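Local atomic coordinates of O-methyltransferase, putative (Bacillus cereus, PDB entry 3DUW), a protein that probably transfers methyl groups from S-adenosylmethionine to hydroxyl groups of acceptor substrates, and binds the product S-adenosylhomocysteine. Residues S157-E171 / S210-K222. Residues are numbered along the deposited sequence; the frame is centred on the assembly and turned at random.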
loop_
_atom_site.group_PDB
_atom_site.type_symbol
_atom_site.label_atom_id
_atom_site.label_comp_id
_atom_site.label_asym_id
_atom_site.label_seq_id
_atom_site.Cartn_x
_atom_site.Cartn_y
_atom_site.Cartn_z
ATOM N N SER A 157 -17.648 4.277 10.214
ATOM C CA SER A 157 -16.451 5.057 9.920
ATOM C C SER A 157 -16.574 6.535 10.278
ATOM O O SER A 157 -17.581 6.980 10.831
ATOM C CB SER A 157 -16.125 4.947 8.430
ATOM O OG SER A 157 -17.097 5.627 7.650
ATOM N N ARG A 158 -15.517 7.276 9.963
ATOM C CA ARG A 158 -15.456 8.718 10.170
ATOM C C ARG A 158 -14.710 9.248 8.950
ATOM O O ARG A 158 -14.028 8.489 8.260
ATOM C CB ARG A 158 -14.679 9.075 11.446
ATOM C CG ARG A 158 -13.182 8.762 11.407
ATOM C CD ARG A 158 -12.442 9.421 12.569
ATOM N NE ARG A 158 -11.015 9.098 12.599
ATOM C CZ ARG A 158 -10.137 9.439 11.658
ATOM N NH1 ARG A 158 -10.528 10.121 10.591
ATOM N NH2 ARG A 158 -8.859 9.105 11.790
ATOM N N PRO A 159 -14.848 10.545 8.644
ATOM C CA PRO A 159 -14.127 11.056 7.476
ATOM C C PRO A 159 -12.640 10.784 7.674
ATOM O O PRO A 159 -12.081 11.103 8.723
ATOM C CB PRO A 159 -14.459 12.545 7.496
ATOM C CG PRO A 159 -15.848 12.559 8.066
ATOM C CD PRO A 159 -15.734 11.577 9.210
ATOM N N GLY A 160 -12.005 10.178 6.676
ATOM C CA GLY A 160 -10.592 9.873 6.791
ATOM C C GLY A 160 -10.321 8.410 7.096
ATOM O O GLY A 160 -9.180 7.970 7.039
ATOM N N THR A 161 -11.365 7.657 7.426
ATOM C CA THR A 161 -11.204 6.236 7.725
ATOM C C THR A 161 -10.602 5.488 6.542
ATOM O O THR A 161 -10.967 5.725 5.390
ATOM C CB THR A 161 -12.559 5.578 8.081
ATOM O OG1 THR A 161 -12.979 6.026 9.375
ATOM C CG2 THR A 161 -12.443 4.058 8.090
ATOM N N VAL A 162 -9.667 4.594 6.842
ATOM C CA VAL A 162 -9.026 3.778 5.821
ATOM C C VAL A 162 -9.657 2.390 5.859
ATOM O O VAL A 162 -9.861 1.826 6.935
ATOM C CB VAL A 162 -7.511 3.635 6.084
ATOM C CG1 VAL A 162 -6.900 2.625 5.112
ATOM C CG2 VAL A 162 -6.831 4.984 5.942
ATOM N N ILE A 163 -9.988 1.858 4.688
ATOM C CA ILE A 163 -10.570 0.526 4.588
ATOM C C ILE A 163 -9.690 -0.317 3.675
ATOM O O ILE A 163 -9.392 0.084 2.548
ATOM C CB ILE A 163 -11.994 0.563 3.982
ATOM C CG1 ILE A 163 -12.925 1.392 4.870
ATOM C CG2 ILE A 163 -12.531 -0.858 3.829
ATOM C CD1 ILE A 163 -14.291 1.659 4.256
ATOM N N ILE A 164 -9.250 -1.467 4.173
ATOM C CA ILE A 164 -8.441 -2.378 3.377
ATOM C C ILE A 164 -9.254 -3.648 3.203
ATOM O O ILE A 164 -9.738 -4.213 4.187
ATOM C CB ILE A 164 -7.125 -2.769 4.082
ATOM C CG1 ILE A 164 -6.205 -1.551 4.209
ATOM C CG2 ILE A 164 -6.434 -3.887 3.302
ATOM C CD1 ILE A 164 -5.686 -1.028 2.883
ATOM N N GLY A 165 -9.427 -4.072 1.953
ATOM C CA GLY A 165 -10.148 -5.300 1.667
ATOM C C GLY A 165 -9.148 -6.267 1.062
ATOM O O GLY A 165 -8.609 -6.007 -0.011
ATOM N N ASP A 166 -8.888 -7.376 1.743
ATOM C CA ASP A 166 -7.926 -8.362 1.264
ATOM C C ASP A 166 -8.561 -9.393 0.337
ATOM O O ASP A 166 -9.785 -9.574 0.327
ATOM C CB ASP A 166 -7.303 -9.077 2.473
ATOM C CG ASP A 166 -6.045 -9.866 2.125
ATOM O OD1 ASP A 166 -5.339 -9.488 1.164
ATOM O OD2 ASP A 166 -5.745 -10.850 2.843
ATOM N N ASN A 167 -7.711 -10.048 -0.452
ATOM C CA ASN A 167 -8.122 -11.120 -1.349
ATOM C C ASN A 167 -9.207 -10.725 -2.343
ATOM O O ASN A 167 -10.220 -11.417 -2.483
ATOM C CB ASN A 167 -8.585 -12.313 -0.507
ATOM C CG ASN A 167 -7.615 -12.635 0.618
ATOM O OD1 ASN A 167 -7.961 -12.546 1.798
ATOM N ND2 ASN A 167 -6.389 -12.997 0.257
ATOM N N VAL A 168 -8.980 -9.626 -3.056
ATOM C CA VAL A 168 -9.963 -9.150 -4.012
ATOM C C VAL A 168 -9.574 -9.296 -5.484
ATOM O O VAL A 168 -10.137 -8.622 -6.343
ATOM C CB VAL A 168 -10.344 -7.682 -3.712
ATOM C CG1 VAL A 168 -10.991 -7.596 -2.332
ATOM C CG2 VAL A 168 -9.112 -6.796 -3.779
ATOM N N VAL A 169 -8.615 -10.175 -5.769
ATOM C CA VAL A 169 -8.188 -10.440 -7.148
ATOM C C VAL A 169 -8.357 -11.936 -7.413
ATOM O O VAL A 169 -8.796 -12.342 -8.491
ATOM C CB VAL A 169 -6.729 -9.987 -7.382
ATOM C CG1 VAL A 169 -6.199 -10.535 -8.699
ATOM C CG2 VAL A 169 -6.680 -8.463 -7.400
ATOM N N ARG A 170 -8.005 -12.738 -6.413
ATOM C CA ARG A 170 -8.176 -14.186 -6.445
ATOM C C ARG A 170 -7.742 -14.887 -7.733
ATOM O O ARG A 170 -8.561 -15.446 -8.470
ATOM C CB ARG A 170 -9.643 -14.496 -6.126
ATOM C CG ARG A 170 -10.211 -13.587 -5.030
ATOM C CD ARG A 170 -11.610 -14.000 -4.595
ATOM N NE ARG A 170 -11.607 -15.261 -3.859
ATOM C CZ ARG A 170 -11.328 -15.385 -2.564
ATOM N NH1 ARG A 170 -11.030 -14.323 -1.822
ATOM N NH2 ARG A 170 -11.335 -16.584 -2.004
ATOM N N GLU A 171 -6.437 -14.853 -7.979
ATOM C CA GLU A 171 -5.821 -15.475 -9.145
ATOM C C GLU A 171 -6.370 -14.959 -10.473
ATOM O O GLU A 171 -6.306 -15.643 -11.498
ATOM C CB GLU A 171 -5.954 -17.001 -9.053
ATOM C CG GLU A 171 -5.364 -17.559 -7.765
ATOM C CD GLU A 171 -5.224 -19.066 -7.777
ATOM O OE1 GLU A 171 -6.205 -19.757 -8.127
ATOM O OE2 GLU A 171 -4.131 -19.560 -7.425
ATOM N N SER A 210 4.239 -15.342 -1.526
ATOM C CA SER A 210 4.096 -16.684 -0.976
ATOM C C SER A 210 2.678 -17.249 -0.992
ATOM O O SER A 210 2.501 -18.470 -0.990
ATOM C CB SER A 210 4.643 -16.723 0.452
ATOM O OG SER A 210 3.969 -15.801 1.286
ATOM N N LYS A 211 1.670 -16.379 -1.009
ATOM C CA LYS A 211 0.282 -16.838 -1.022
ATOM C C LYS A 211 -0.276 -16.971 -2.432
ATOM O O LYS A 211 -1.419 -17.388 -2.620
ATOM C CB LYS A 211 -0.605 -15.890 -0.203
ATOM C CG LYS A 211 -0.270 -15.870 1.276
ATOM C CD LYS A 211 -1.274 -15.058 2.089
ATOM C CE LYS A 211 -2.672 -15.662 2.044
ATOM N NZ LYS A 211 -3.596 -14.945 2.973
ATOM N N GLY A 212 0.533 -16.626 -3.425
ATOM C CA GLY A 212 0.073 -16.721 -4.793
ATOM C C GLY A 212 -0.285 -15.374 -5.386
ATOM O O GLY A 212 0.188 -14.328 -4.936
ATOM N N TYR A 213 -1.146 -15.414 -6.393
ATOM C CA TYR A 213 -1.586 -14.228 -7.113
ATOM C C TYR A 213 -2.938 -13.767 -6.578
ATOM O O TYR A 213 -3.937 -14.472 -6.700
ATOM C CB TYR A 213 -1.634 -14.587 -8.605
ATOM C CG TYR A 213 -2.353 -13.632 -9.529
ATOM C CD1 TYR A 213 -2.293 -12.249 -9.349
ATOM C CD2 TYR A 213 -3.067 -14.124 -10.620
ATOM C CE1 TYR A 213 -2.932 -11.383 -10.237
ATOM C CE2 TYR A 213 -3.700 -13.275 -11.507
ATOM C CZ TYR A 213 -3.633 -11.911 -11.313
ATOM O OH TYR A 213 -4.288 -11.092 -12.192
ATOM N N ASP A 214 -2.954 -12.587 -5.964
ATOM C CA ASP A 214 -4.172 -12.033 -5.381
ATOM C C ASP A 214 -4.081 -10.507 -5.410
ATOM O O ASP A 214 -3.548 -9.935 -6.357
ATOM C CB ASP A 214 -4.330 -12.542 -3.939
ATOM C CG ASP A 214 -5.784 -12.686 -3.513
ATOM O OD1 ASP A 214 -6.663 -12.003 -4.090
ATOM O OD2 ASP A 214 -6.039 -13.477 -2.579
ATOM N N GLY A 215 -4.594 -9.846 -4.381
ATOM C CA GLY A 215 -4.545 -8.397 -4.367
ATOM C C GLY A 215 -5.431 -7.800 -3.293
ATOM O O GLY A 215 -6.182 -8.508 -2.626
ATOM N N PHE A 216 -5.351 -6.485 -3.139
ATOM C CA PHE A 216 -6.139 -5.800 -2.130
ATOM C C PHE A 216 -6.663 -4.451 -2.583
ATOM O O PHE A 216 -6.114 -3.813 -3.491
ATOM C CB PHE A 216 -5.315 -5.592 -0.851
ATOM C CG PHE A 216 -4.190 -4.600 -1.006
ATOM C CD1 PHE A 216 -3.000 -4.961 -1.637
ATOM C CD2 PHE A 216 -4.326 -3.298 -0.531
ATOM C CE1 PHE A 216 -1.961 -4.038 -1.791
ATOM C CE2 PHE A 216 -3.296 -2.370 -0.679
ATOM C CZ PHE A 216 -2.112 -2.742 -1.311
ATOM N N ILE A 217 -7.746 -4.037 -1.940
ATOM C CA ILE A 217 -8.355 -2.746 -2.186
ATOM C C ILE A 217 -7.988 -1.846 -1.007
ATOM O O ILE A 217 -7.946 -2.291 0.143
ATOM C CB ILE A 217 -9.900 -2.856 -2.265
ATOM C CG1 ILE A 217 -10.324 -3.236 -3.687
ATOM C CG2 ILE A 217 -10.553 -1.544 -1.824
ATOM C CD1 ILE A 217 -11.777 -3.666 -3.804
HETATM N N MSE A 218 -7.669 -0.596 -1.309
HETATM C CA MSE A 218 -7.378 0.391 -0.278
HETATM C C MSE A 218 -8.314 1.541 -0.602
HETATM O O MSE A 218 -8.269 2.105 -1.698
HETATM C CB MSE A 218 -5.920 0.860 -0.308
HETATM C CG MSE A 218 -5.613 1.885 0.784
HETATM SE SE MSE A 218 -3.733 2.258 1.030
HETATM C CE MSE A 218 -3.534 3.609 -0.336
ATOM N N ALA A 219 -9.182 1.861 0.350
ATOM C CA ALA A 219 -10.162 2.920 0.179
ATOM C C ALA A 219 -10.097 3.916 1.319
ATOM O O ALA A 219 -9.696 3.583 2.435
ATOM C CB ALA A 219 -11.558 2.317 0.105
ATOM N N VAL A 220 -10.494 5.148 1.026
ATOM C CA VAL A 220 -10.509 6.197 2.028
ATOM C C VAL A 220 -11.883 6.849 2.021
ATOM O O VAL A 220 -12.424 7.172 0.960
ATOM C CB VAL A 220 -9.434 7.271 1.748
ATOM C CG1 VAL A 220 -9.524 8.381 2.786
ATOM C CG2 VAL A 220 -8.052 6.644 1.776
ATOM N N VAL A 221 -12.446 7.022 3.210
ATOM C CA VAL A 221 -13.754 7.635 3.363
ATOM C C VAL A 221 -13.602 9.151 3.387
ATOM O O VAL A 221 -12.713 9.683 4.052
ATOM C CB VAL A 221 -14.423 7.181 4.676
ATOM C CG1 VAL A 221 -15.778 7.853 4.831
ATOM C CG2 VAL A 221 -14.579 5.665 4.681
ATOM N N LYS A 222 -14.477 9.833 2.655
ATOM C CA LYS A 222 -14.469 11.289 2.579
ATOM C C LYS A 222 -15.659 11.857 3.348
ATOM O O LYS A 222 -16.594 11.077 3.632
ATOM C CB LYS A 222 -14.553 11.739 1.120
ATOM C CG LYS A 222 -14.617 13.245 0.939
ATOM C CD LYS A 222 -15.597 13.633 -0.161
ATOM C CE LYS A 222 -17.019 13.204 0.185
ATOM N NZ LYS A 222 -17.493 13.787 1.474
HETATM O O HOH W 1 -3.666 -12.374 2.118
HETATM O O HOH W 2 -4.279 -10.760 -1.033
HETATM O O HOH W 3 -1.706 -18.021 -7.428
#
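Val221, the residue most deeply covered here, fits its isopropyl group into the turn that precedes strand 162-166. Val221 CG2 lies 3.9 Å from Ser157 OG, itself hydrogen-bonded to Leu154 O, and 4.0 Å from Ile163 CD1. The type II turn Arg158-Thr161 is tied to the same residue: Gly160 N donates to Val221 O, and Val221 N to Thr161 O. From there the strands run antiparallel, with paired bonds at Ile163-Ala219 and Gly165-Ile217. Strand 214-221 lies between 162-166 and 200-209, giving the 3-2-1-4-5-7-6 strand order of the class I methyltransferase Rossmann-like fold. On one face Ile164 CD1 packs 3.6 Å from CG of Met218, present as selenomethionine, against helix 44-57, where both touch Leu53; on the other, Ile217 meets Val168 and helix 182-196.

Past Asp166, whose side chain lies near Val42 of the S-adenosylhomocysteine site, the loop wraps around Asp214. Asp214 OD1 accepts two backbone N-H groups, Val169 N nearly in line with its C-O bond and Arg170 N (2.8 Å) from above the carboxylate plane. Asp214 OD2 receives Asn167 ND2 at 2.9 Å from the opposite face; it lies in the amide plane, but the two planes are turned 41° apart. Three donors thus fix the carboxylate's rotation and probably stabilise its charge. Tyr213 has CG anti to its backbone N (chi1 167°), carrying the ring across Val169 at about a right angle and toward the Glu171 backbone: CE1 lies 3.7 Å from Val169 CG1, and CE2 3.3 Å from Glu171 C. Trp7 of the second subunit meets this ring edge-to-face.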